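Local coordinates for protein GNAT family acetyltransferase (Mycobacterium smegmatis, PDB 6C30) that probably transfers acetyl groups from acetyl-coenzyme A to amino groups, as an N-acetyltransferase of the GNAT family, at residues G28-R33 with G96-Q101; M137-C142 with A167-R172; E152-P157 with G175-Y180. All coordinates share one frame; numbering follows the deposited sequence.

Contact 1 of 3, residues G28-R33 with G96-Q101; sequences GLRPVR and GEFVGQ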
loop_
_atom_site.group_PDB
_atom_site.type_symbol
_atom_site.label_atom_id
_atom_site.label_comp_id
_atom_site.label_asym_id
_atom_site.label_seq_id
_atom_site.Cartn_x
_atom_site.Cartn_y
_atom_site.Cartn_z
ATOM N N GLY A 28 -4.553 0.963 -5.805
ATOM C CA GLY A 28 -3.729 -0.227 -5.888
ATOM C C GLY A 28 -4.551 -1.434 -5.470
ATOM O O GLY A 28 -5.648 -1.282 -4.908
ATOM N N LEU A 29 -4.029 -2.621 -5.773
ATOM C CA LEU A 29 -4.602 -3.900 -5.325
ATOM C C LEU A 29 -3.644 -4.588 -4.379
ATOM O O LEU A 29 -2.444 -4.625 -4.634
ATOM C CB LEU A 29 -4.883 -4.838 -6.500
ATOM C CG LEU A 29 -5.765 -4.333 -7.647
ATOM C CD1 LEU A 29 -6.001 -5.438 -8.671
ATOM C CD2 LEU A 29 -7.097 -3.822 -7.093
ATOM N N ARG A 30 -4.167 -5.161 -3.300
ATOM C CA ARG A 30 -3.326 -5.993 -2.440
ATOM C C ARG A 30 -4.186 -7.096 -1.816
ATOM O O ARG A 30 -5.414 -7.012 -1.849
ATOM C CB ARG A 30 -2.602 -5.134 -1.380
ATOM C CG ARG A 30 -3.480 -4.201 -0.563
ATOM C CD ARG A 30 -4.147 -4.937 0.578
ATOM N NE ARG A 30 -4.957 -4.033 1.386
ATOM C CZ ARG A 30 -5.875 -4.440 2.261
ATOM N NH1 ARG A 30 -6.084 -5.740 2.441
ATOM N NH2 ARG A 30 -6.573 -3.552 2.959
ATOM N N PRO A 31 -3.553 -8.152 -1.271
ATOM C CA PRO A 31 -4.353 -9.279 -0.762
ATOM C C PRO A 31 -5.315 -8.936 0.372
ATOM O O PRO A 31 -4.990 -8.132 1.237
ATOM C CB PRO A 31 -3.287 -10.258 -0.259
ATOM C CG PRO A 31 -2.087 -9.970 -1.120
ATOM C CD PRO A 31 -2.109 -8.463 -1.287
ATOM N N VAL A 32 -6.486 -9.559 0.385
ATOM C CA VAL A 32 -7.348 -9.523 1.568
ATOM C C VAL A 32 -6.574 -9.977 2.802
ATOM O O VAL A 32 -5.683 -10.836 2.716
ATOM C CB VAL A 32 -8.609 -10.425 1.422
ATOM C CG1 VAL A 32 -9.567 -9.889 0.362
ATOM C CG2 VAL A 32 -8.225 -11.868 1.127
ATOM N N ARG A 33 -6.919 -9.411 3.949
ATOM C CA ARG A 33 -6.286 -9.836 5.192
ATOM C C ARG A 33 -7.263 -9.699 6.347
ATOM O O ARG A 33 -8.297 -9.011 6.239
ATOM C CB ARG A 33 -5.006 -9.036 5.451
ATOM C CG ARG A 33 -5.240 -7.557 5.651
ATOM C CD ARG A 33 -3.899 -6.803 5.705
ATOM N NE ARG A 33 -4.155 -5.373 5.637
ATOM C CZ ARG A 33 -3.530 -4.518 4.833
ATOM N NH1 ARG A 33 -2.574 -4.907 3.992
ATOM N NH2 ARG A 33 -3.881 -3.249 4.874
ATOM N N GLY A 96 -4.527 4.149 0.206
ATOM C CA GLY A 96 -4.226 3.192 1.257
ATOM C C GLY A 96 -5.425 2.607 1.993
ATOM O O GLY A 96 -5.241 1.706 2.818
ATOM N N GLU A 97 -6.629 3.108 1.721
ATOM C CA GLU A 97 -7.825 2.674 2.437
ATOM C C GLU A 97 -8.618 1.648 1.652
ATOM O O GLU A 97 -8.817 1.793 0.456
ATOM C CB GLU A 97 -8.730 3.873 2.746
ATOM C CG GLU A 97 -8.102 4.887 3.685
ATOM C CD GLU A 97 -9.057 6.005 4.068
ATOM O OE1 GLU A 97 -10.046 6.236 3.335
ATOM O OE2 GLU A 97 -8.824 6.636 5.123
ATOM N N PHE A 98 -9.076 0.611 2.350
ATOM C CA PHE A 98 -10.025 -0.357 1.794
ATOM C C PHE A 98 -11.242 0.373 1.235
ATOM O O PHE A 98 -11.946 1.042 1.999
ATOM C CB PHE A 98 -10.442 -1.324 2.908
ATOM C CG PHE A 98 -11.387 -2.449 2.488
ATOM C CD1 PHE A 98 -10.978 -3.767 2.583
ATOM C CD2 PHE A 98 -12.695 -2.197 2.083
ATOM C CE1 PHE A 98 -11.834 -4.818 2.233
ATOM C CE2 PHE A 98 -13.552 -3.244 1.743
ATOM C CZ PHE A 98 -13.112 -4.553 1.812
ATOM N N VAL A 99 -11.505 0.239 -0.064
ATOM C CA VAL A 99 -12.720 0.830 -0.636
ATOM C C VAL A 99 -13.493 -0.167 -1.493
ATOM O O VAL A 99 -14.467 0.205 -2.148
ATOM C CB VAL A 99 -12.425 2.101 -1.490
ATOM C CG1 VAL A 99 -11.855 3.238 -0.616
ATOM C CG2 VAL A 99 -11.525 1.777 -2.672
ATOM N N GLY A 100 -13.080 -1.432 -1.480
ATOM C CA GLY A 100 -13.811 -2.458 -2.204
ATOM C C GLY A 100 -12.928 -3.659 -2.436
ATOM O O GLY A 100 -11.846 -3.768 -1.844
ATOM N N GLN A 101 -13.379 -4.547 -3.317
ATOM C CA GLN A 101 -12.649 -5.770 -3.632
ATOM C C GLN A 101 -12.585 -6.001 -5.120
ATOM O O GLN A 101 -13.471 -5.574 -5.867
ATOM C CB GLN A 101 -13.297 -6.985 -2.963
ATOM C CG GLN A 101 -13.035 -7.083 -1.469
ATOM C CD GLN A 101 -13.882 -8.153 -0.819
ATOM O OE1 GLN A 101 -14.979 -7.884 -0.323
ATOM N NE2 GLN A 101 -13.397 -9.400 -0.864
HETATM O O HOH W 1 -5.590 -0.953 3.750
#
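Arg30 and Phe98, with Val32 and Gln101, meet across strand 88-94, which lies between strands 25-31 and 97-105 in the antiparallel N-terminal part of the GNAT sheet. A classic beta bulge, Val99 and Gly100 facing Ile92, interrupts the second strand just past Phe98. The Arg30 chain leaves CB with CG between the backbone N and the carbonyl carbon (chi1 51°) and turns again about the CB-CG bond (chi2 82°); the side chain packs on Val91 of the intervening strand. Beyond CD it becomes polar: NE forms a salt bridge to Glu93, and NH1 is shared between Asp36 and Pro31 O, the latter 2.9 Å away and within the guanidinium plane. Arg30 NH2 comes to the edge of the Phe98 ring, 4.4 Å from CD1, and donates to a water at 2.9 Å that is hydrogen-bonded to Gly96 O. One face of this guanidinium carries that of Arg33, whose CZ lies 3.5 Å above the plane; the nearby acids Asp36 and Glu93 probably offset the stacked charges. Farther along, Val32 and Gln101 cross at about a right angle. With Gln101 OE1 bonded to Trp120 NE1, the amide's other end, NE2, faces Val32 CG1 at 4.1 Å.

Contact 2 of 3, residues M137-C142 with A167-R172; sequences MGLDHC and AHVGFR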
loop_
_atom_site.group_PDB
_atom_site.type_symbol
_atom_site.label_atom_id
_atom_site.label_comp_id
_atom_site.label_asym_id
_atom_site.label_seq_id
_atom_site.Cartn_x
_atom_site.Cartn_y
_atom_site.Cartn_z
ATOM N N MET A 137 -6.008 -3.083 -13.685
ATOM C CA MET A 137 -4.909 -3.678 -12.937
ATOM C C MET A 137 -5.064 -5.192 -12.849
ATOM O O MET A 137 -4.103 -5.936 -13.007
ATOM C CB MET A 137 -4.830 -3.082 -11.530
ATOM C CG MET A 137 -4.205 -1.693 -11.494
ATOM S SD MET A 137 -3.880 -1.108 -9.817
ATOM C CE MET A 137 -5.526 -0.685 -9.270
ATOM N N GLY A 138 -6.288 -5.648 -12.587
ATOM C CA GLY A 138 -6.545 -7.072 -12.508
ATOM C C GLY A 138 -6.181 -7.773 -13.799
ATOM O O GLY A 138 -5.516 -8.817 -13.792
ATOM N N LEU A 139 -6.628 -7.195 -14.913
ATOM C CA LEU A 139 -6.333 -7.761 -16.227
ATOM C C LEU A 139 -4.839 -7.812 -16.485
ATOM O O LEU A 139 -4.329 -8.822 -16.959
ATOM C CB LEU A 139 -7.029 -6.960 -17.331
ATOM C CG LEU A 139 -8.547 -7.104 -17.381
ATOM C CD1 LEU A 139 -9.121 -6.144 -18.414
ATOM C CD2 LEU A 139 -8.947 -8.551 -17.687
ATOM N N ASP A 140 -4.134 -6.722 -16.191
ATOM C CA ASP A 140 -2.701 -6.705 -16.447
ATOM C C ASP A 140 -2.007 -7.799 -15.646
ATOM O O ASP A 140 -1.171 -8.538 -16.163
ATOM C CB ASP A 140 -2.108 -5.338 -16.114
ATOM C CG ASP A 140 -0.653 -5.232 -16.514
ATOM O OD1 ASP A 140 -0.388 -5.070 -17.725
ATOM O OD2 ASP A 140 0.218 -5.314 -15.622
ATOM N N HIS A 141 -2.384 -7.919 -14.379
ATOM C CA HIS A 141 -1.811 -8.939 -13.519
ATOM C C HIS A 141 -2.126 -10.353 -14.016
ATOM O O HIS A 141 -1.259 -11.224 -14.042
ATOM C CB HIS A 141 -2.318 -8.753 -12.090
ATOM C CG HIS A 141 -1.576 -9.568 -11.085
ATOM N ND1 HIS A 141 -0.257 -9.330 -10.771
ATOM C CD2 HIS A 141 -1.961 -10.625 -10.331
ATOM C CE1 HIS A 141 0.139 -10.200 -9.859
ATOM N NE2 HIS A 141 -0.878 -10.995 -9.571
ATOM N N CYS A 142 -3.375 -10.578 -14.410
ATOM C CA CYS A 142 -3.789 -11.898 -14.880
ATOM C C CYS A 142 -3.074 -12.319 -16.156
ATOM O O CYS A 142 -2.725 -13.487 -16.313
ATOM C CB CYS A 142 -5.299 -11.926 -15.110
ATOM S SG CYS A 142 -6.249 -12.049 -13.576
ATOM N N ALA A 167 -17.492 -2.524 -20.165
ATOM C CA ALA A 167 -17.301 -2.168 -21.571
ATOM C C ALA A 167 -16.172 -1.151 -21.706
ATOM O O ALA A 167 -15.384 -1.207 -22.657
ATOM C CB ALA A 167 -18.586 -1.623 -22.161
ATOM N N HIS A 168 -16.081 -0.237 -20.748
ATOM C CA HIS A 168 -15.092 0.830 -20.828
ATOM C C HIS A 168 -13.669 0.295 -20.934
ATOM O O HIS A 168 -12.877 0.790 -21.737
ATOM C CB HIS A 168 -15.204 1.761 -19.622
ATOM C CG HIS A 168 -14.223 2.889 -19.652
ATOM N ND1 HIS A 168 -14.495 4.093 -20.266
ATOM C CD2 HIS A 168 -12.963 2.986 -19.168
ATOM C CE1 HIS A 168 -13.447 4.890 -20.148
ATOM N NE2 HIS A 168 -12.503 4.243 -19.487
ATOM N N VAL A 169 -13.336 -0.729 -20.152
ATOM C CA VAL A 169 -11.960 -1.217 -20.156
ATOM C C VAL A 169 -11.655 -2.226 -21.262
ATOM O O VAL A 169 -10.496 -2.577 -21.459
ATOM C CB VAL A 169 -11.561 -1.834 -18.788
ATOM C CG1 VAL A 169 -11.699 -0.798 -17.695
ATOM C CG2 VAL A 169 -12.388 -3.071 -18.461
ATOM N N GLY A 170 -12.680 -2.691 -21.979
ATOM C CA GLY A 170 -12.443 -3.533 -23.143
ATOM C C GLY A 170 -13.141 -4.879 -23.181
ATOM O O GLY A 170 -12.926 -5.664 -24.108
ATOM N N PHE A 171 -13.985 -5.164 -22.199
ATOM C CA PHE A 171 -14.720 -6.431 -22.245
ATOM C C PHE A 171 -15.717 -6.471 -23.405
ATOM O O PHE A 171 -16.409 -5.480 -23.670
ATOM C CB PHE A 171 -15.449 -6.677 -20.917
ATOM C CG PHE A 171 -14.543 -7.139 -19.814
ATOM C CD1 PHE A 171 -14.224 -8.482 -19.688
ATOM C CD2 PHE A 171 -14.006 -6.233 -18.911
ATOM C CE1 PHE A 171 -13.374 -8.918 -18.676
ATOM C CE2 PHE A 171 -13.162 -6.660 -17.897
ATOM C CZ PHE A 171 -12.849 -8.010 -17.777
ATOM N N ARG A 172 -15.779 -7.625 -24.076
ATOM C CA ARG A 172 -16.735 -7.896 -25.151
ATOM C C ARG A 172 -17.912 -8.721 -24.658
ATOM O O ARG A 172 -17.704 -9.699 -23.955
ATOM C CB ARG A 172 -16.079 -8.682 -26.287
ATOM C CG ARG A 172 -14.890 -8.034 -26.954
ATOM C CD ARG A 172 -14.202 -9.047 -27.886
ATOM N NE ARG A 172 -13.334 -9.963 -27.151
ATOM C CZ ARG A 172 -13.671 -11.193 -26.763
ATOM N NH1 ARG A 172 -14.869 -11.687 -27.051
ATOM N NH2 ARG A 172 -12.795 -11.929 -26.090
#
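Leu139, in the second half of helix 130-143, faces the C-terminal end of helix 160-169; its CA and that of Val169 are the closest pair, 9.5 Å apart, leaving the space to be bridged by side chains. Helix 160-169 stops in a Schellman motif: Gly170 has positive phi (125°), and its N bonds back to Ala167 O at 3.2 Å. The chain then leads through Phe171 into strand 172-180. Leu139 carries the contact on the fork of its side chain, with CG beside the backbone N (chi1 -70°) and the branch pointing at the helix end. Phe171 comes from the opposite direction, and the two methyls meet neighbouring ring atoms, CD2 reaching the ring obliquely: it lies 3.9 Å from Phe171 CZ, and CD1 is 4.1 Å from Phe171 CE2. The same CD1 also reaches Val169 CG2, more loosely, at 4.5 Å. All three side chains are buried. The sheet floors the group: Leu139 rests on Ile151 and Ile195, and Phe171 on Val193 and Ile195. Two helices on one face of the sheet, meeting here at the C-terminal end of the second and linked in the chain through strand 150-155, belong to the beta-alpha-beta-alpha C-terminal half of the GNAT fold.

Contact 3 of 3, residues E152-P157 with G175-Y180; sequences EATVRP and GLLKRY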
loop_
_atom_site.group_PDB
_atom_site.type_symbol
_atom_site.label_atom_id
_atom_site.label_comp_id
_atom_site.label_asym_id
_atom_site.label_seq_id
_atom_site.Cartn_x
_atom_site.Cartn_y
_atom_site.Cartn_z
ATOM N N GLU A 152 -13.100 -13.468 -17.953
ATOM C CA GLU A 152 -14.505 -13.199 -18.207
ATOM C C GLU A 152 -15.171 -12.587 -16.985
ATOM O O GLU A 152 -14.603 -12.604 -15.890
ATOM C CB GLU A 152 -15.241 -14.483 -18.598
ATOM C CG GLU A 152 -15.304 -15.496 -17.460
ATOM C CD GLU A 152 -15.994 -16.793 -17.836
ATOM O OE1 GLU A 152 -16.461 -17.492 -16.916
ATOM O OE2 GLU A 152 -16.069 -17.136 -19.040
ATOM N N ALA A 153 -16.364 -12.044 -17.186
ATOM C CA ALA A 153 -17.174 -11.518 -16.085
ATOM C C ALA A 153 -18.638 -11.713 -16.412
ATOM O O ALA A 153 -19.016 -11.850 -17.586
ATOM C CB ALA A 153 -16.883 -10.042 -15.831
ATOM N N THR A 154 -19.467 -11.763 -15.373
ATOM C CA THR A 154 -20.908 -11.868 -15.566
ATOM C C THR A 154 -21.596 -10.670 -14.925
ATOM O O THR A 154 -21.165 -10.158 -13.880
ATOM C CB THR A 154 -21.475 -13.193 -15.001
ATOM O OG1 THR A 154 -21.067 -13.343 -13.635
ATOM C CG2 THR A 154 -20.949 -14.368 -15.805
ATOM N N VAL A 155 -22.650 -10.192 -15.572
ATOM C CA VAL A 155 -23.307 -8.973 -15.131
ATOM C C VAL A 155 -24.760 -9.014 -15.590
ATOM O O VAL A 155 -25.034 -9.399 -16.722
ATOM C CB VAL A 155 -22.563 -7.720 -15.681
ATOM C CG1 VAL A 155 -22.419 -7.771 -17.203
ATOM C CG2 VAL A 155 -23.254 -6.441 -15.235
ATOM N N ARG A 156 -25.695 -8.671 -14.713
ATOM C CA ARG A 156 -27.095 -8.650 -15.113
ATOM C C ARG A 156 -27.325 -7.584 -16.182
ATOM O O ARG A 156 -26.735 -6.496 -16.116
ATOM C CB ARG A 156 -28.005 -8.412 -13.901
ATOM C CG ARG A 156 -28.118 -9.638 -12.991
ATOM C CD ARG A 156 -29.006 -9.373 -11.778
ATOM N NE ARG A 156 -30.392 -9.144 -12.173
ATOM C CZ ARG A 156 -31.337 -8.683 -11.359
ATOM N NH1 ARG A 156 -31.045 -8.385 -10.098
ATOM N NH2 ARG A 156 -32.574 -8.509 -11.815
ATOM N N PRO A 157 -28.177 -7.891 -17.176
ATOM C CA PRO A 157 -28.501 -6.881 -18.188
ATOM C C PRO A 157 -29.012 -5.599 -17.548
ATOM O O PRO A 157 -28.774 -4.524 -18.090
ATOM C CB PRO A 157 -29.602 -7.546 -19.019
ATOM C CG PRO A 157 -29.372 -9.014 -18.853
ATOM C CD PRO A 157 -28.802 -9.197 -17.465
ATOM N N GLY A 175 -22.257 -13.565 -24.613
ATOM C CA GLY A 175 -23.488 -14.326 -24.550
ATOM C C GLY A 175 -24.405 -13.917 -23.430
ATOM O O GLY A 175 -24.079 -13.028 -22.645
ATOM N N LEU A 176 -25.564 -14.560 -23.369
ATOM C CA LEU A 176 -26.543 -14.326 -22.320
ATOM C C LEU A 176 -26.811 -15.647 -21.624
ATOM O O LEU A 176 -27.302 -16.607 -22.236
ATOM C CB LEU A 176 -27.839 -13.730 -22.886
ATOM C CG LEU A 176 -28.927 -13.455 -21.842
ATOM C CD1 LEU A 176 -28.498 -12.343 -20.889
ATOM C CD2 LEU A 176 -30.250 -13.114 -22.514
ATOM N N LEU A 177 -26.449 -15.703 -20.348
ATOM C CA LEU A 177 -26.594 -16.908 -19.550
ATOM C C LEU A 177 -27.952 -16.883 -18.863
ATOM O O LEU A 177 -28.186 -16.079 -17.962
ATOM C CB LEU A 177 -25.451 -17.004 -18.530
ATOM C CG LEU A 177 -24.059 -16.723 -19.084
ATOM C CD1 LEU A 177 -23.038 -16.828 -17.962
ATOM C CD2 LEU A 177 -23.717 -17.671 -20.246
ATOM N N LYS A 178 -28.867 -17.731 -19.318
ATOM C CA LYS A 178 -30.224 -17.724 -18.785
ATOM C C LYS A 178 -30.298 -18.274 -17.356
ATOM O O LYS A 178 -29.736 -19.331 -17.060
ATOM C CB LYS A 178 -31.159 -18.540 -19.689
ATOM C CG LYS A 178 -31.275 -18.000 -21.116
ATOM C CD LYS A 178 -31.888 -16.595 -21.176
ATOM C CE LYS A 178 -33.347 -16.608 -20.770
ATOM N NZ LYS A 178 -33.955 -15.241 -20.878
ATOM N N ARG A 179 -30.994 -17.549 -16.477
ATOM C CA ARG A 179 -31.277 -18.031 -15.118
ATOM C C ARG A 179 -29.987 -18.498 -14.442
ATOM O O ARG A 179 -29.936 -19.567 -13.837
ATOM C CB ARG A 179 -32.314 -19.164 -15.155
ATOM C CG ARG A 179 -33.671 -18.732 -15.704
ATOM C CD ARG A 179 -34.609 -19.914 -15.974
ATOM N NE ARG A 179 -34.082 -20.826 -16.990
ATOM C CZ ARG A 179 -34.184 -20.629 -18.302
ATOM N NH1 ARG A 179 -34.802 -19.551 -18.771
ATOM N NH2 ARG A 179 -33.673 -21.513 -19.150
ATOM N N TYR A 180 -28.942 -17.688 -14.566
ATOM C CA TYR A 180 -27.583 -18.134 -14.285
ATOM C C TYR A 180 -27.235 -18.181 -12.795
ATOM O O TYR A 180 -26.686 -19.172 -12.317
ATOM C CB TYR A 180 -26.590 -17.231 -15.040
ATOM C CG TYR A 180 -25.139 -17.597 -14.824
ATOM C CD1 TYR A 180 -24.634 -18.810 -15.281
ATOM C CD2 TYR A 180 -24.274 -16.728 -14.174
ATOM C CE1 TYR A 180 -23.305 -19.145 -15.080
ATOM C CE2 TYR A 180 -22.943 -17.055 -13.976
ATOM C CZ TYR A 180 -22.470 -18.266 -14.423
ATOM O OH TYR A 180 -21.141 -18.579 -14.212
#
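Thr154 receives Leu177 and Tyr180, and Pro157 receives Leu176, across the C-terminal end of the GNAT sheet. Strands 150-155 and 172-180 do not pair with each other: strand 186-196 runs antiparallel to both and lies between them, the usual GNAT order in which the last long strand is inserted between its two predecessors. The contact is therefore made by side chains over the intervening strand, at the protein surface. Gly175 keeps the second strand in the sheet through backbone bonding to Leu192. Next, Leu176 extends CG away from its own N (chi1 180°) and lays CD1 4.0 Å from Pro157 CG, the two side chains crossing at about a right angle. Leu177 turns to Thr154, its CD1 3.9 Å from Thr154 CG2. Leu177 CD1 also sits over the centre of the Tyr180 ring, 3.6 Å above its plane, so it fills the angle between threonine and tyrosine. At Lys178 and Arg179 the chain turns a corner; Asp189 holds it from strand 186-196, forming a salt bridge with Lys178 NZ and accepting a hydrogen bond from Arg179 N. The corner brings Tyr180 back toward strand 150-155. Leu176 through Tyr180 also touch a crystal neighbour, which may influence how these exposed groups settle. On the other side of the contact, Thr154 has CG2 beside its backbone N, and this methyl meets both Leu177 and Tyr180. The threonine and tyrosine side chains cross at about a right angle, and the methyl meets the ring obliquely: Tyr180 CE2 stands 3.8 Å from Thr154 CG2 and 4.2 Å from Thr154 OG1.

In the fold
From the N terminus, contact 1 closes first, joining residues 28-33 to 96-101 around an excursion that is half helix and tying the early antiparallel strands together. Contact 2 opens afterwards at helix 130-143 and closes at 167-172; contact 3 opens at 152-157, inside that span, and closes at 175-180, beyond it, so the two cross rather than nest. Their centres are about 17 Å apart. Helix 130-143 joins contacts 1 and 2: Met137 CB packs against Leu29 CD1 at 3.9 Å. Contacts 1 and 3 reach the same sheet on opposite sides of the chain's centre, their nearest atoms about 11 Å apart.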